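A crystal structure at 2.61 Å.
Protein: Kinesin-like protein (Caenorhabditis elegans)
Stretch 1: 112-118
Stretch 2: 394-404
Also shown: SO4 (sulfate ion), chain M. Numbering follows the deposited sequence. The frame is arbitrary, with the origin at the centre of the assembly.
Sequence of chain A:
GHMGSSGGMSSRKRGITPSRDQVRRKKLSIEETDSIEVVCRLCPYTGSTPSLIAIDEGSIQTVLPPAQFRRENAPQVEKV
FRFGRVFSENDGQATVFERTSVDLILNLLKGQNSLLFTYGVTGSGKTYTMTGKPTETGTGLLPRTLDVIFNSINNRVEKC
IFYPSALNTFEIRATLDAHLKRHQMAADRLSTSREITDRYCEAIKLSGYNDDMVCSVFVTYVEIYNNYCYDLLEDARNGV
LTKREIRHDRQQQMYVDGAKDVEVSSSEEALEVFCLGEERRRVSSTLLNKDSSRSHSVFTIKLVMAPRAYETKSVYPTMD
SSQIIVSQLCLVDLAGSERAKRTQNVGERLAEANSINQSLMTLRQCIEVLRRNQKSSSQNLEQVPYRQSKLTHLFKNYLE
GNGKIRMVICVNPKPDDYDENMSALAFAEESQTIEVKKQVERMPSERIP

Stretch 1 (112-118) QNSLLFT
Stretch 2 394-404: LFKNYLEGNGK

How do the two backbones meet? Residues 114–118 form an extended strand, with phi/psi running from -144/149 at Ser 114 to -107/146 at Phe 117. In the other stretch, Phe 395 occupies the N-cap position, right before a short helix, 396–399, and the chain then turns through Gly 401 (92/17) and Gly 403 (96/-168) to Lys 404 (-119/130). Lys 404 pairs in parallel with Ser 114, their CA atoms 4.6 Å apart. Its two backbone polar groups reach the residues flanking Ser 114: Lys 404 N donates to Asn 113 O at 3.0 Å, and Leu 115 N donates to Lys 404 O at 2.7 Å.

Why does glycine suit position 403? Gly 403 CA lies 3.4 Å from Asn 113 O, and an ideal CB on Gly 403 would come within 3.0 Å of that oxygen, a clash. Its backbone angles would also jam a CB against the preceding carbonyl.

What does Leu 115 (chi1 t, chi2 p) grip? Its CA-to-CB bond points toward the other stretch, and the side chain touches two aromatic faces. Its CB sits 3.7 Å from the Tyr 398 ring centroid, and its CD1 4.1 Å from the Phe 395 ring centroid, so aliphatic C-H groups meet pi clouds. Both rings carry chi1 m, with chi2 98° for Tyr 398 and -62° for Phe 395. Phe 117 (m, -82°) extends this apolar cluster by presenting its edge to the Phe 395 face, centroids 5.6 Å apart and planes at 89°.

Where does the packing turn polar? Tyr 398 reaches past Leu 115 to the strand's start, its OH lying 3.2 Å from Ser 114 O and 3.4 Å from Asn 113 CB. Nearby, a water weakly joins the stretches, accepting from Asn 113 N at 3.4 Å and donating to Asn 402 OD1 at 3.3 Å.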

# COMPACT_ATOMS: atom_id res chain seq x y z
N GLN A 112 2.39 -4.05 -14.06
CA GLN A 112 3.37 -3.16 -13.46
C GLN A 112 3.02 -2.92 -12.00
O GLN A 112 1.89 -3.16 -11.56
CB GLN A 112 3.44 -1.83 -14.22
CG GLN A 112 3.97 -1.97 -15.64
CD GLN A 112 4.01 -0.65 -16.37
OE1 GLN A 112 3.79 0.41 -15.78
NE2 GLN A 112 4.31 -0.69 -17.67
N ASN A 113 4.01 -2.46 -11.24
CA ASN A 113 3.89 -2.33 -9.80
C ASN A 113 3.58 -0.89 -9.38
O ASN A 113 3.90 0.07 -10.08
CB ASN A 113 5.16 -2.80 -9.10
CG ASN A 113 5.42 -4.27 -9.31
OD1 ASN A 113 4.50 -5.03 -9.59
ND2 ASN A 113 6.67 -4.68 -9.15
N SER A 114 2.95 -0.77 -8.22
CA SER A 114 2.50 0.51 -7.70
C SER A 114 2.67 0.54 -6.19
O SER A 114 2.55 -0.49 -5.53
CB SER A 114 1.03 0.77 -8.07
OG SER A 114 0.78 0.47 -9.43
N LEU A 115 2.94 1.73 -5.66
CA LEU A 115 3.16 1.93 -4.23
C LEU A 115 2.45 3.20 -3.78
O LEU A 115 2.59 4.24 -4.42
CB LEU A 115 4.65 2.01 -3.91
CG LEU A 115 5.07 2.37 -2.49
CD1 LEU A 115 4.48 1.41 -1.48
CD2 LEU A 115 6.59 2.37 -2.39
N LEU A 116 1.69 3.10 -2.69
CA LEU A 116 0.93 4.24 -2.18
C LEU A 116 1.14 4.36 -0.68
O LEU A 116 0.89 3.40 0.06
CB LEU A 116 -0.55 4.10 -2.51
CG LEU A 116 -1.47 5.32 -2.40
CD1 LEU A 116 -2.66 5.04 -3.25
CD2 LEU A 116 -1.93 5.60 -0.97
N PHE A 117 1.59 5.53 -0.23
CA PHE A 117 1.75 5.85 1.18
C PHE A 117 0.67 6.84 1.62
O PHE A 117 0.26 7.72 0.86
CB PHE A 117 3.10 6.50 1.47
CG PHE A 117 4.29 5.65 1.17
CD1 PHE A 117 4.71 4.68 2.07
CD2 PHE A 117 5.01 5.85 0.01
CE1 PHE A 117 5.83 3.90 1.80
CE2 PHE A 117 6.12 5.08 -0.26
CZ PHE A 117 6.53 4.11 0.63
N THR A 118 0.23 6.70 2.87
CA THR A 118 -0.46 7.78 3.58
C THR A 118 0.44 8.25 4.71
O THR A 118 0.90 7.44 5.52
CB THR A 118 -1.83 7.34 4.11
OG1 THR A 118 -1.70 6.17 4.93
CG2 THR A 118 -2.78 7.04 2.97
N LEU A 394 12.52 -2.36 2.24
CA LEU A 394 11.44 -3.16 1.66
C LEU A 394 10.94 -2.58 0.34
O LEU A 394 10.44 -3.33 -0.51
CB LEU A 394 10.30 -3.27 2.66
CG LEU A 394 9.06 -4.07 2.28
CD1 LEU A 394 9.44 -5.50 1.94
CD2 LEU A 394 8.05 -4.02 3.41
N PHE A 395 11.07 -1.27 0.13
CA PHE A 395 10.63 -0.64 -1.11
C PHE A 395 11.81 -0.16 -1.95
O PHE A 395 11.72 0.85 -2.65
CB PHE A 395 9.67 0.51 -0.80
CG PHE A 395 8.50 0.09 0.04
CD1 PHE A 395 7.60 -0.86 -0.44
CD2 PHE A 395 8.31 0.61 1.31
CE1 PHE A 395 6.53 -1.28 0.33
CE2 PHE A 395 7.24 0.20 2.08
CZ PHE A 395 6.35 -0.75 1.60
N LYS A 396 12.92 -0.90 -1.90
CA LYS A 396 14.11 -0.56 -2.68
C LYS A 396 13.78 -0.45 -4.16
O LYS A 396 14.20 0.51 -4.82
CB LYS A 396 15.20 -1.60 -2.43
CG LYS A 396 16.28 -1.63 -3.50
CD LYS A 396 17.19 -2.84 -3.33
CE LYS A 396 17.59 -3.43 -4.67
NZ LYS A 396 18.26 -4.75 -4.53
N ASN A 397 13.04 -1.42 -4.71
CA ASN A 397 12.75 -1.42 -6.14
C ASN A 397 12.03 -0.14 -6.56
O ASN A 397 12.42 0.50 -7.54
CB ASN A 397 11.91 -2.65 -6.49
CG ASN A 397 12.59 -3.95 -6.09
OD1 ASN A 397 12.05 -4.74 -5.32
ND2 ASN A 397 13.79 -4.17 -6.61
N TYR A 398 10.99 0.24 -5.82
CA TYR A 398 10.26 1.47 -6.12
C TYR A 398 11.16 2.70 -6.01
O TYR A 398 11.16 3.57 -6.89
CB TYR A 398 9.06 1.61 -5.19
CG TYR A 398 8.00 0.54 -5.33
CD1 TYR A 398 7.96 -0.54 -4.47
CD2 TYR A 398 7.03 0.62 -6.33
CE1 TYR A 398 6.99 -1.52 -4.59
CE2 TYR A 398 6.05 -0.35 -6.46
CZ TYR A 398 6.03 -1.42 -5.59
OH TYR A 398 5.06 -2.39 -5.71
N LEU A 399 11.93 2.79 -4.93
CA LEU A 399 12.77 3.96 -4.71
C LEU A 399 13.94 4.04 -5.68
O LEU A 399 14.53 5.12 -5.84
CB LEU A 399 13.27 3.98 -3.27
CG LEU A 399 12.11 4.16 -2.30
CD1 LEU A 399 12.50 3.71 -0.91
CD2 LEU A 399 11.70 5.61 -2.29
N GLU A 400 14.32 2.93 -6.31
CA GLU A 400 15.27 2.94 -7.41
C GLU A 400 14.58 3.11 -8.75
O GLU A 400 15.19 2.87 -9.80
CB GLU A 400 16.12 1.68 -7.39
CG GLU A 400 17.20 1.68 -6.31
CD GLU A 400 18.07 0.45 -6.34
OE1 GLU A 400 17.71 -0.51 -7.06
OE2 GLU A 400 19.11 0.43 -5.66
N GLY A 401 13.32 3.53 -8.74
CA GLY A 401 12.62 3.95 -9.93
C GLY A 401 11.85 2.88 -10.65
O GLY A 401 11.52 3.07 -11.83
N ASN A 402 11.57 1.74 -10.02
CA ASN A 402 10.83 0.67 -10.66
C ASN A 402 9.40 0.69 -10.14
O ASN A 402 9.16 0.48 -8.95
CB ASN A 402 11.47 -0.70 -10.42
CG ASN A 402 10.80 -1.80 -11.24
OD1 ASN A 402 9.96 -2.55 -10.74
ND2 ASN A 402 11.17 -1.88 -12.51
N GLY A 403 8.45 0.94 -11.04
CA GLY A 403 7.06 1.05 -10.68
C GLY A 403 6.64 2.49 -10.47
O GLY A 403 7.36 3.44 -10.79
N LYS A 404 5.45 2.65 -9.90
CA LYS A 404 4.85 3.96 -9.68
C LYS A 404 4.63 4.20 -8.19
O LYS A 404 4.07 3.35 -7.50
CB LYS A 404 3.51 4.07 -10.43
CG LYS A 404 2.72 5.32 -10.14
CD LYS A 404 3.31 6.56 -10.80
CE LYS A 404 2.38 7.75 -10.61
NZ LYS A 404 2.84 8.95 -11.36
S SO4 M . 19.57 -6.70 -0.38
O1 SO4 M . 18.59 -7.69 0.06
O2 SO4 M . 18.93 -5.69 -1.23
O3 SO4 M . 20.16 -6.06 0.79
O4 SO4 M . 20.62 -7.36 -1.15
O HOH W 1 7.16 -2.28 -12.53